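Local structure of enolase (alpha proteobacterium BAL199, 3UGV) at residues V79-A82 / M83-L86; Y85-P88 / A89-M93; R199-P202 / A203-I206; I206-A209 / E210-D214; A314-A317 / G318-I322. The protein probably catalyses a magnesium-dependent reaction begun by abstracting a proton next to a carboxylate, as in other members of the enolase superfamily. One frame throughout, in Å; residues are numbered along the deposited sequence.

Contact 1 (V79-A82 / M83-L86); sequences VPKA and MKYL
One face of the Y85 ring lies against the backbone of the turn before it: A82 CA and K81 O both sit above that face, each offset toward the rim. The first is a CH-pi contact, with A82 CA 4.1 Å from the centroid of the Y85 ring and 22° off the ring normal. K81 O lies over the same face, nearest to Y85 CE1 at 3.7 Å. Beside them the methyl of A82 meets the ring more loosely, its CB 4.2 Å from Y85 CD2. Alanine suits position 82, since its single methyl lets the ring come down over the backbone. Y85 CG stands beside its own backbone N, chi1 -34°, a twist short of the usual -60°. This is the first turn of helix 83-97 in the N-terminal domain of the mandelate racemase/muconate lactonizing enzyme family, and it opens with bonds that span three residues: M83 N reaches P80 O at 2.9 Å and K84 N reaches K81 O. A82 O then takes two donors, Y85 N at 2.8 Å, well above the carbonyl plane, and L86 N at 3.0 Å, almost in line with C=O. P80, which lacks an N-H, fits a start where no turn precedes it. Y85 OH and K84 NZ both reach D92 of the second subunit, by a hydrogen bond and a salt bridge; an alanine at Y85 would probably leave that carboxylate without its hydroxyl partner and bare the A82 backbone. M83 CG lies 3.2 Å from P80 O, and its side chain continues onto P57 and I59 of strand 52-65.

Contact 2 (Y85-P88 / A89-M93); sequences YLVP and ALHDM
Residues 85-88 and 89-93 meet as successive turns of helix 83-97, a local contact in the N-terminal domain held mainly by backbone bonds. A89 N donates to Y85 O at 3.2 Å, L90 N to L86 O at 2.8 Å and D92 N to P88 O at 2.9 Å. P88 has no N-H to offer the turn before, and the helix is kinked there. V87 and H91 run side by side and point the same way, V87 CG1 coming 4.0 Å from H91 CE1. With chi1 at 153°, V87 CG1 is anti to its N, which swings this methyl toward the imidazole. One face of that ring also lies over V87 O, offset toward the rim, while V87 O accepts from H91 N at 3.0 Å. H91 NE2 is held by A35 N, which fixes the ring's far end. On another side, L86 and L90 pack on I59 of strand 52-65, branched aliphatic chains suited to a buried face. The small A89 leaves room for Y85 of the second subunit, and D92 OD2 is held by K84 of that subunit. Apolar toward strands 30-47 and 52-65 and helix 123-142, mixed toward the second subunit, this is an amphipathic helix packed between its own domain and a subunit interface.

Contact 3 (R199-P202 / A203-I206); sequences RDDP and AVDI
R199 reaches across to D205 and V204 where the loop after strand 192-196 turns into helix 202-216, a beta-to-alpha connection in the enolase C-terminal domain with D201 as N-cap. From R199 CB the chain runs past D205 OD1, with CB, CG and CD all near that oxygen. R199 CD also touches V204 CG1 at 3.6 Å, the two side chains crossing at about a right angle. The chain is extended from CG to NE, and at its tip NH1 makes a salt bridge to D205 OD1 at 2.7 Å, with that oxygen only 3° out of the guanidinium plane. With the guanidinium and carboxylate planes 81° apart, NH1 meets a single oxygen, not a two-pronged pair. The same D205 OD1 also accepts from R199 N at 3.2 Å, on its syn side, and R199 NH2 is bonded to K169 O. A methionine in place of R199 would probably leave the buried D205 carboxylate without its salt-bridge partner and K169 O without this donor. P202, at home in a first turn because it needs no N-H, gives its carbonyl to I206 N at 3.2 Å. V204 N is bound by D201 O at 2.8 Å. Aspartate is a fitting cap, short enough to fold back on the helix: D201 OD1 receives A203 N at 3.1 Å, from 60° above the carboxylate plane.

Contact 4 (I206-A209 / E210-D214); sequences IETA and EAVWD
E210 sends CG back beside its own N, chi1 -60°, and this sets E210 CG 3.3 Å from I206 O and 4.3 Å from I206 CG2. The aliphatic part of the glutamate thus lies near the isoleucine's branch, while a second bend, at chi2 (-69°), directs the carboxylate, whose OE1 makes a salt bridge with R218. In V212, CG1 stands anti to N with chi1 165°, leaving CG2 beside the N, where it comes 3.3 Å from T208 O. T208 and V212 are one turn apart on the same side, both packed on V174 of helix 171-183, and T208 OG1 is bonded to V204 O, which gives the buried hydroxyl a partner within its own helix. The backbone bonds between the two segments are regular, each N-H reaching the carbonyl four residues back, as W213 N does to A209 O at 3.0 Å. The last two side chains differ greatly in size. A209 is small enough to sit buried against M197, whereas the broad indole of W213 packs against L222 of strand 221-225 and L247, its NE1 tied to T220 O. Apolar on its inner side and with E207 exposed on the outer, this is a regular amphipathic helix, the crossover of the beta-alpha-beta unit 192-196, 202-216, 221-225 and typical of the barrel of the enolase superfamily.

Contact 5 (A314-A317 / G318-I322); sequences AGVA and GAWGI
V316 and W320 lie side by side one turn apart and point the same way, V316 CG1 standing 3.9 Å from W320 CD1. The methyl therefore touches the five-membered part of the indole. V316 O comes at the ring's edge, in its plane, 3.5 Å from W320 CD1, and the same carbonyl accepts from W320 N at 3.1 Å in a nearly straight bond. With V316 CG1 anti to its own N, chi1 177°, that methyl is the one turned along the helix to the indole. Both residues also pack on L289 of helix 282-290, where valine and tryptophan offer apolar surface. Helix 306-320, in the enolase C-terminal domain, ends here in a Schellman motif: A317 O takes I322 N at 3.1 Å, and G321 N reaches G318 O by a weak bond at 3.0 Å. G321 occupies the C-prime position with a positive phi of 82°, where a side chain would jam against the preceding carbonyl. G318 suits its place for another reason, since a beta carbon there would crowd A314 O, the acceptor of G318 N at 2.8 Å. A317, buried next to M324 and T342, allows the chain to fold back, its CB 3.8 Å from I322 O. Beyond the helix end, I322 O is bonded to T342 OG1. The helix end also faces the third subunit: R283 NE of that subunit donates to A319 O, and H286 of the same subunit meets the W320 ring with the two planes at about 55°.

In the fold
Contacts 1 and 2 are consecutive turns of helix 83-97, their centres 10 Å apart and sharing Y85 and L86; both face the second subunit, so the pairing of Y85 and K84 with D92 of that subunit runs through both. Contacts 3 and 4 follow one another on helix 202-216, centres 11 Å apart and joined at I206, with R199 CZ 3.4 Å from T208 OG1. Contacts 1 and 3, in different domains, have centres 33 Å apart. Contact 5 lies at the third subunit and touches the fourth through W320; its I322 side chain is about 11 Å from a bound magnesium ion. D225, E251 and E277 form a magnesium site in this protein.

Contact 1 (V79-A82 / M83-L86)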
loop_
_atom_site.group_PDB
_atom_site.type_symbol
_atom_site.label_atom_id
_atom_site.label_comp_id
_atom_site.label_asym_id
_atom_site.label_seq_id
_atom_site.Cartn_x
_atom_site.Cartn_y
_atom_site.Cartn_z
ATOM N N VAL F 79 37.688 4.447 -15.439
ATOM C CA VAL F 79 38.297 3.519 -16.379
ATOM C C VAL F 79 38.986 4.286 -17.493
ATOM O O VAL F 79 38.325 4.959 -18.287
ATOM C CB VAL F 79 37.271 2.513 -16.966
ATOM C CG1 VAL F 79 36.578 1.773 -15.855
ATOM C CG2 VAL F 79 36.239 3.215 -17.783
ATOM N N PRO F 80 40.326 4.194 -17.543
ATOM C CA PRO F 80 41.165 4.928 -18.500
ATOM C C PRO F 80 40.685 4.786 -19.943
ATOM O O PRO F 80 40.541 5.789 -20.644
ATOM C CB PRO F 80 42.541 4.276 -18.325
ATOM C CG PRO F 80 42.545 3.814 -16.888
ATOM C CD PRO F 80 41.128 3.347 -16.637
ATOM N N LYS F 81 40.427 3.557 -20.374
ATOM C CA LYS F 81 39.989 3.314 -21.747
ATOM C C LYS F 81 38.694 4.050 -22.110
ATOM O O LYS F 81 38.431 4.304 -23.281
ATOM C CB LYS F 81 39.862 1.810 -22.029
ATOM C CG LYS F 81 41.211 1.131 -22.267
ATOM C CD LYS F 81 41.069 -0.276 -22.849
ATOM C CE LYS F 81 42.422 -0.838 -23.293
ATOM N NZ LYS F 81 42.293 -2.096 -24.090
ATOM N N ALA F 82 37.889 4.402 -21.113
ATOM C CA ALA F 82 36.659 5.129 -21.402
ATOM C C ALA F 82 36.935 6.555 -21.891
ATOM O O ALA F 82 36.090 7.153 -22.560
ATOM C CB ALA F 82 35.721 5.137 -20.200
ATOM N N MET F 83 38.108 7.100 -21.570
ATOM C CA MET F 83 38.467 8.421 -22.095
ATOM C C MET F 83 38.413 8.456 -23.617
ATOM O O MET F 83 38.244 9.517 -24.207
ATOM C CB MET F 83 39.835 8.889 -21.585
ATOM C CG MET F 83 39.895 8.914 -20.061
ATOM S SD MET F 83 41.171 9.966 -19.354
ATOM C CE MET F 83 42.612 8.905 -19.474
ATOM N N LYS F 84 38.541 7.293 -24.251
ATOM C CA LYS F 84 38.464 7.220 -25.713
ATOM C C LYS F 84 37.032 7.263 -26.253
ATOM O O LYS F 84 36.828 7.328 -27.468
ATOM C CB LYS F 84 39.169 5.973 -26.241
ATOM C CG LYS F 84 40.660 5.946 -25.999
ATOM C CD LYS F 84 41.244 4.657 -26.531
ATOM C CE LYS F 84 40.399 3.463 -26.112
ATOM N NZ LYS F 84 41.043 2.177 -26.492
ATOM N N TYR F 85 36.043 7.202 -25.368
ATOM C CA TYR F 85 34.666 7.392 -25.800
ATOM C C TYR F 85 34.217 8.797 -25.414
ATOM O O TYR F 85 33.516 9.468 -26.176
ATOM C CB TYR F 85 33.714 6.365 -25.181
ATOM C CG TYR F 85 34.275 4.977 -24.942
ATOM C CD1 TYR F 85 35.221 4.409 -25.796
ATOM C CD2 TYR F 85 33.848 4.232 -23.848
ATOM C CE1 TYR F 85 35.728 3.131 -25.550
ATOM C CE2 TYR F 85 34.338 2.970 -23.596
ATOM C CZ TYR F 85 35.275 2.417 -24.440
ATOM O OH TYR F 85 35.746 1.148 -24.152
ATOM N N LEU F 86 34.642 9.236 -24.231
ATOM C CA LEU F 86 34.198 10.506 -23.653
ATOM C C LEU F 86 34.806 11.727 -24.329
ATOM O O LEU F 86 34.114 12.722 -24.535
ATOM C CB LEU F 86 34.473 10.558 -22.143
ATOM C CG LEU F 86 33.647 9.572 -21.315
ATOM C CD1 LEU F 86 34.203 9.440 -19.896
ATOM C CD2 LEU F 86 32.170 9.962 -21.320
#

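Contact 2 (Y85-P88 / A89-M93)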
loop_
_atom_site.group_PDB
_atom_site.type_symbol
_atom_site.label_atom_id
_atom_site.label_comp_id
_atom_site.label_asym_id
_atom_site.label_seq_id
_atom_site.Cartn_x
_atom_site.Cartn_y
_atom_site.Cartn_z
ATOM N N TYR F 85 36.043 7.202 -25.368
ATOM C CA TYR F 85 34.666 7.392 -25.800
ATOM C C TYR F 85 34.217 8.797 -25.414
ATOM O O TYR F 85 33.516 9.468 -26.176
ATOM C CB TYR F 85 33.714 6.365 -25.181
ATOM C CG TYR F 85 34.275 4.977 -24.942
ATOM C CD1 TYR F 85 35.221 4.409 -25.796
ATOM C CD2 TYR F 85 33.848 4.232 -23.848
ATOM C CE1 TYR F 85 35.728 3.131 -25.550
ATOM C CE2 TYR F 85 34.338 2.970 -23.596
ATOM C CZ TYR F 85 35.275 2.417 -24.440
ATOM O OH TYR F 85 35.746 1.148 -24.152
ATOM N N LEU F 86 34.642 9.236 -24.231
ATOM C CA LEU F 86 34.198 10.506 -23.653
ATOM C C LEU F 86 34.806 11.727 -24.329
ATOM O O LEU F 86 34.114 12.722 -24.535
ATOM C CB LEU F 86 34.473 10.558 -22.143
ATOM C CG LEU F 86 33.647 9.572 -21.315
ATOM C CD1 LEU F 86 34.203 9.440 -19.896
ATOM C CD2 LEU F 86 32.170 9.962 -21.320
ATOM N N VAL F 87 36.095 11.663 -24.659
ATOM C CA VAL F 87 36.738 12.776 -25.354
ATOM C C VAL F 87 36.058 13.108 -26.698
ATOM O O VAL F 87 35.721 14.267 -26.960
ATOM C CB VAL F 87 38.232 12.529 -25.565
ATOM C CG1 VAL F 87 38.725 13.292 -26.789
ATOM C CG2 VAL F 87 39.006 12.922 -24.319
ATOM N N PRO F 88 35.848 12.095 -27.556
ATOM C CA PRO F 88 35.128 12.402 -28.794
ATOM C C PRO F 88 33.727 12.910 -28.500
ATOM O O PRO F 88 33.260 13.813 -29.177
ATOM C CB PRO F 88 35.065 11.049 -29.509
ATOM C CG PRO F 88 36.226 10.290 -28.971
ATOM C CD PRO F 88 36.334 10.706 -27.531
ATOM N N ALA F 89 33.064 12.342 -27.502
ATOM C CA ALA F 89 31.719 12.791 -27.157
ATOM C C ALA F 89 31.718 14.263 -26.752
ATOM O O ALA F 89 30.813 15.016 -27.110
ATOM C CB ALA F 89 31.138 11.939 -26.048
ATOM N N LEU F 90 32.735 14.664 -25.999
ATOM C CA LEU F 90 32.853 16.040 -25.538
ATOM C C LEU F 90 33.103 16.992 -26.705
ATOM O O LEU F 90 32.521 18.070 -26.758
ATOM C CB LEU F 90 33.963 16.171 -24.492
ATOM C CG LEU F 90 33.609 15.617 -23.116
ATOM C CD1 LEU F 90 34.825 15.612 -22.212
ATOM C CD2 LEU F 90 32.474 16.412 -22.501
ATOM N N HIS F 91 33.957 16.589 -27.639
ATOM C CA HIS F 91 34.256 17.428 -28.795
ATOM C C HIS F 91 33.057 17.524 -29.738
ATOM O O HIS F 91 32.864 18.537 -30.413
ATOM C CB HIS F 91 35.512 16.938 -29.518
ATOM C CG HIS F 91 36.779 17.179 -28.751
ATOM N ND1 HIS F 91 37.981 16.591 -29.089
ATOM C CD2 HIS F 91 37.031 17.950 -27.665
ATOM C CE1 HIS F 91 38.917 16.989 -28.243
ATOM N NE2 HIS F 91 38.367 17.814 -27.370
ATOM N N ASP F 92 32.241 16.475 -29.760
ATOM C CA ASP F 92 31.012 16.477 -30.543
ATOM C C ASP F 92 29.988 17.445 -29.962
ATOM O O ASP F 92 29.189 18.023 -30.695
ATOM C CB ASP F 92 30.404 15.076 -30.609
ATOM C CG ASP F 92 30.779 14.334 -31.875
ATOM O OD1 ASP F 92 31.088 15.003 -32.887
ATOM O OD2 ASP F 92 30.750 13.080 -31.858
ATOM N N MET F 93 29.991 17.600 -28.641
ATOM C CA MET F 93 29.090 18.558 -28.005
ATOM C C MET F 93 29.607 19.961 -28.269
ATOM O O MET F 93 28.832 20.896 -28.475
ATOM C CB MET F 93 28.962 18.298 -26.502
ATOM C CG MET F 93 27.999 17.178 -26.153
ATOM S SD MET F 93 28.184 16.570 -24.452
ATOM C CE MET F 93 26.945 15.271 -24.413
#

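Contact 3 (R199-P202 / A203-I206)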
loop_
_atom_site.group_PDB
_atom_site.type_symbol
_atom_site.label_atom_id
_atom_site.label_comp_id
_atom_site.label_asym_id
_atom_site.label_seq_id
_atom_site.Cartn_x
_atom_site.Cartn_y
_atom_site.Cartn_z
ATOM N N ARG F 199 36.687 -8.095 2.668
ATOM C CA ARG F 199 37.694 -9.143 2.657
ATOM C C ARG F 199 37.032 -10.510 2.492
ATOM O O ARG F 199 35.826 -10.640 2.663
ATOM C CB ARG F 199 38.524 -9.084 3.934
ATOM C CG ARG F 199 39.506 -7.930 3.915
ATOM C CD ARG F 199 39.963 -7.556 5.306
ATOM N NE ARG F 199 40.784 -6.346 5.291
ATOM C CZ ARG F 199 40.307 -5.106 5.366
ATOM N NH1 ARG F 199 39.000 -4.891 5.458
ATOM N NH2 ARG F 199 41.138 -4.073 5.347
ATOM N N ASP F 200 37.816 -11.521 2.140
ATOM C CA ASP F 200 37.298 -12.884 2.055
ATOM C C ASP F 200 36.747 -13.356 3.387
ATOM O O ASP F 200 35.699 -13.994 3.441
ATOM C CB ASP F 200 38.385 -13.848 1.580
ATOM C CG ASP F 200 38.715 -13.667 0.113
ATOM O OD1 ASP F 200 37.769 -13.634 -0.704
ATOM O OD2 ASP F 200 39.916 -13.547 -0.223
ATOM N N ASP F 201 37.470 -13.063 4.458
ATOM C CA ASP F 201 37.030 -13.390 5.811
ATOM C C ASP F 201 36.457 -12.135 6.476
ATOM O O ASP F 201 37.200 -11.215 6.820
ATOM C CB ASP F 201 38.207 -13.921 6.633
ATOM C CG ASP F 201 37.792 -14.421 8.022
ATOM O OD1 ASP F 201 36.592 -14.355 8.380
ATOM O OD2 ASP F 201 38.687 -14.888 8.761
ATOM N N PRO F 202 35.132 -12.097 6.655
ATOM C CA PRO F 202 34.401 -11.009 7.325
ATOM C C PRO F 202 34.995 -10.658 8.691
ATOM O O PRO F 202 34.969 -9.499 9.107
ATOM C CB PRO F 202 33.022 -11.611 7.553
ATOM C CG PRO F 202 32.915 -12.713 6.588
ATOM C CD PRO F 202 34.270 -13.253 6.373
ATOM N N ALA F 203 35.521 -11.659 9.389
ATOM C CA ALA F 203 36.074 -11.435 10.712
ATOM C C ALA F 203 37.220 -10.451 10.603
ATOM O O ALA F 203 37.471 -9.693 11.525
ATOM C CB ALA F 203 36.561 -12.751 11.335
ATOM N N VAL F 204 37.917 -10.465 9.470
ATOM C CA VAL F 204 39.067 -9.591 9.307
ATOM C C VAL F 204 38.633 -8.150 9.012
ATOM O O VAL F 204 39.326 -7.202 9.371
ATOM C CB VAL F 204 40.051 -10.136 8.252
ATOM C CG1 VAL F 204 41.287 -9.272 8.186
ATOM C CG2 VAL F 204 40.446 -11.566 8.595
ATOM N N ASP F 205 37.482 -7.982 8.371
ATOM C CA ASP F 205 36.918 -6.641 8.173
ATOM C C ASP F 205 36.678 -5.986 9.530
ATOM O O ASP F 205 37.019 -4.830 9.756
ATOM C CB ASP F 205 35.574 -6.714 7.433
ATOM C CG ASP F 205 35.725 -6.796 5.930
ATOM O OD1 ASP F 205 36.749 -6.333 5.393
ATOM O OD2 ASP F 205 34.796 -7.316 5.281
ATOM N N ILE F 206 36.069 -6.746 10.426
ATOM C CA ILE F 206 35.702 -6.249 11.740
ATOM C C ILE F 206 36.971 -5.972 12.541
ATOM O O ILE F 206 37.086 -4.973 13.244
ATOM C CB ILE F 206 34.819 -7.291 12.460
ATOM C CG1 ILE F 206 33.418 -7.295 11.834
ATOM C CG2 ILE F 206 34.771 -7.031 13.965
ATOM C CD1 ILE F 206 32.555 -8.425 12.301
#

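Contact 4 (I206-A209 / E210-D214)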
loop_
_atom_site.group_PDB
_atom_site.type_symbol
_atom_site.label_atom_id
_atom_site.label_comp_id
_atom_site.label_asym_id
_atom_site.label_seq_id
_atom_site.Cartn_x
_atom_site.Cartn_y
_atom_site.Cartn_z
ATOM N N ILE F 206 36.069 -6.746 10.426
ATOM C CA ILE F 206 35.702 -6.249 11.740
ATOM C C ILE F 206 36.971 -5.972 12.541
ATOM O O ILE F 206 37.086 -4.973 13.244
ATOM C CB ILE F 206 34.819 -7.291 12.460
ATOM C CG1 ILE F 206 33.418 -7.295 11.834
ATOM C CG2 ILE F 206 34.771 -7.031 13.965
ATOM C CD1 ILE F 206 32.555 -8.425 12.301
ATOM N N GLU F 207 37.925 -6.882 12.415
ATOM C CA GLU F 207 39.230 -6.746 13.035
ATOM C C GLU F 207 39.863 -5.428 12.604
ATOM O O GLU F 207 40.430 -4.699 13.424
ATOM C CB GLU F 207 40.095 -7.918 12.592
ATOM C CG GLU F 207 41.325 -8.174 13.410
ATOM C CD GLU F 207 42.145 -9.314 12.823
ATOM O OE1 GLU F 207 41.548 -10.366 12.483
ATOM O OE2 GLU F 207 43.378 -9.146 12.681
ATOM N N THR F 208 39.752 -5.121 11.313
ATOM C CA THR F 208 40.256 -3.859 10.782
ATOM C C THR F 208 39.585 -2.625 11.405
ATOM O O THR F 208 40.266 -1.683 11.807
ATOM C CB THR F 208 40.130 -3.822 9.266
ATOM O OG1 THR F 208 40.897 -4.890 8.709
ATOM C CG2 THR F 208 40.659 -2.510 8.723
ATOM N N ALA F 209 38.255 -2.633 11.479
ATOM C CA ALA F 209 37.515 -1.564 12.134
ATOM C C ALA F 209 38.022 -1.341 13.566
ATOM O O ALA F 209 38.300 -0.201 13.975
ATOM C CB ALA F 209 36.003 -1.883 12.134
ATOM N N GLU F 210 38.146 -2.430 14.325
ATOM C CA GLU F 210 38.587 -2.346 15.723
ATOM C C GLU F 210 40.001 -1.791 15.803
ATOM O O GLU F 210 40.288 -0.966 16.653
ATOM C CB GLU F 210 38.507 -3.708 16.422
ATOM C CG GLU F 210 37.099 -4.342 16.465
ATOM C CD GLU F 210 36.115 -3.606 17.383
ATOM O OE1 GLU F 210 36.445 -2.498 17.868
ATOM O OE2 GLU F 210 35.005 -4.142 17.626
ATOM N N ALA F 211 40.873 -2.219 14.894
ATOM C CA ALA F 211 42.254 -1.733 14.869
ATOM C C ALA F 211 42.337 -0.239 14.537
ATOM O O ALA F 211 43.135 0.501 15.122
ATOM C CB ALA F 211 43.082 -2.546 13.883
ATOM N N VAL F 212 41.512 0.203 13.593
ATOM C CA VAL F 212 41.470 1.615 13.233
ATOM C C VAL F 212 41.039 2.474 14.423
ATOM O O VAL F 212 41.655 3.486 14.734
ATOM C CB VAL F 212 40.519 1.872 12.034
ATOM C CG1 VAL F 212 40.205 3.343 11.924
ATOM C CG2 VAL F 212 41.123 1.346 10.733
ATOM N N TRP F 213 39.973 2.060 15.089
ATOM C CA TRP F 213 39.473 2.786 16.241
ATOM C C TRP F 213 40.446 2.744 17.424
ATOM O O TRP F 213 40.541 3.705 18.167
ATOM C CB TRP F 213 38.108 2.233 16.651
ATOM C CG TRP F 213 36.950 2.940 15.992
ATOM C CD1 TRP F 213 36.895 4.254 15.625
ATOM C CD2 TRP F 213 35.681 2.369 15.627
ATOM N NE1 TRP F 213 35.671 4.540 15.062
ATOM C CE2 TRP F 213 34.907 3.402 15.058
ATOM C CE3 TRP F 213 35.122 1.090 15.739
ATOM C CZ2 TRP F 213 33.602 3.195 14.599
ATOM C CZ3 TRP F 213 33.825 0.886 15.286
ATOM C CH2 TRP F 213 33.083 1.934 14.718
ATOM N N ASP F 214 41.160 1.635 17.607
ATOM C CA ASP F 214 42.174 1.573 18.656
ATOM C C ASP F 214 43.252 2.618 18.365
ATOM O O ASP F 214 43.865 3.177 19.281
ATOM C CB ASP F 214 42.801 0.170 18.768
ATOM C CG ASP F 214 41.837 -0.880 19.369
ATOM O OD1 ASP F 214 40.815 -0.490 19.996
ATOM O OD2 ASP F 214 42.111 -2.102 19.212
#

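Contact 5 (A314-A317 / G318-I322)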
loop_
_atom_site.group_PDB
_atom_site.type_symbol
_atom_site.label_atom_id
_atom_site.label_comp_id
_atom_site.label_asym_id
_atom_site.label_seq_id
_atom_site.Cartn_x
_atom_site.Cartn_y
_atom_site.Cartn_z
ATOM N N ALA F 314 19.271 18.160 -4.833
ATOM C CA ALA F 314 19.247 18.815 -3.525
ATOM C C ALA F 314 17.820 19.187 -3.166
ATOM O O ALA F 314 17.420 19.122 -1.998
ATOM C CB ALA F 314 20.123 20.077 -3.534
ATOM N N GLY F 315 17.074 19.613 -4.181
ATOM C CA GLY F 315 15.661 19.903 -4.051
ATOM C C GLY F 315 14.816 18.692 -3.701
ATOM O O GLY F 315 13.938 18.789 -2.861
ATOM N N VAL F 316 15.062 17.552 -4.347
ATOM C CA VAL F 316 14.396 16.314 -3.953
ATOM C C VAL F 316 14.797 15.916 -2.528
ATOM O O VAL F 316 13.946 15.652 -1.683
ATOM C CB VAL F 316 14.726 15.141 -4.897
ATOM C CG1 VAL F 316 14.070 13.895 -4.392
ATOM C CG2 VAL F 316 14.258 15.428 -6.330
ATOM N N ALA F 317 16.097 15.895 -2.258
ATOM C CA ALA F 317 16.598 15.477 -0.953
ATOM C C ALA F 317 16.003 16.352 0.120
ATOM O O ALA F 317 15.528 15.861 1.145
ATOM C CB ALA F 317 18.104 15.554 -0.907
ATOM N N GLY F 318 16.018 17.658 -0.115
ATOM C CA GLY F 318 15.462 18.590 0.849
ATOM C C GLY F 318 14.016 18.273 1.186
ATOM O O GLY F 318 13.642 18.232 2.356
ATOM N N ALA F 319 13.191 18.055 0.164
ATOM C CA ALA F 319 11.772 17.788 0.388
ATOM C C ALA F 319 11.563 16.542 1.265
ATOM O O ALA F 319 10.736 16.534 2.175
ATOM C CB ALA F 319 11.056 17.642 -0.935
ATOM N N TRP F 320 12.330 15.496 0.984
ATOM C CA TRP F 320 12.284 14.261 1.745
ATOM C C TRP F 320 12.957 14.405 3.109
ATOM O O TRP F 320 12.687 13.635 4.029
ATOM C CB TRP F 320 12.988 13.136 0.966
ATOM C CG TRP F 320 12.132 12.431 -0.044
ATOM C CD1 TRP F 320 11.937 12.782 -1.360
ATOM C CD2 TRP F 320 11.368 11.236 0.167
ATOM N NE1 TRP F 320 11.084 11.890 -1.966
ATOM C CE2 TRP F 320 10.725 10.928 -1.057
ATOM C CE3 TRP F 320 11.155 10.403 1.276
ATOM C CZ2 TRP F 320 9.889 9.820 -1.205
ATOM C CZ3 TRP F 320 10.328 9.301 1.127
ATOM C CH2 TRP F 320 9.703 9.021 -0.107
ATOM N N GLY F 321 13.873 15.355 3.235
ATOM C CA GLY F 321 14.619 15.478 4.472
ATOM C C GLY F 321 15.806 14.531 4.587
ATOM O O GLY F 321 16.301 14.295 5.680
ATOM N N ILE F 322 16.276 14.001 3.461
ATOM C CA ILE F 322 17.361 13.021 3.460
ATOM C C ILE F 322 18.704 13.733 3.482
ATOM O O ILE F 322 18.947 14.594 2.648
ATOM C CB ILE F 322 17.334 12.138 2.187
ATOM C CG1 ILE F 322 15.964 11.503 1.993
ATOM C CG2 ILE F 322 18.359 11.035 2.293
ATOM C CD1 ILE F 322 15.669 10.385 2.969
#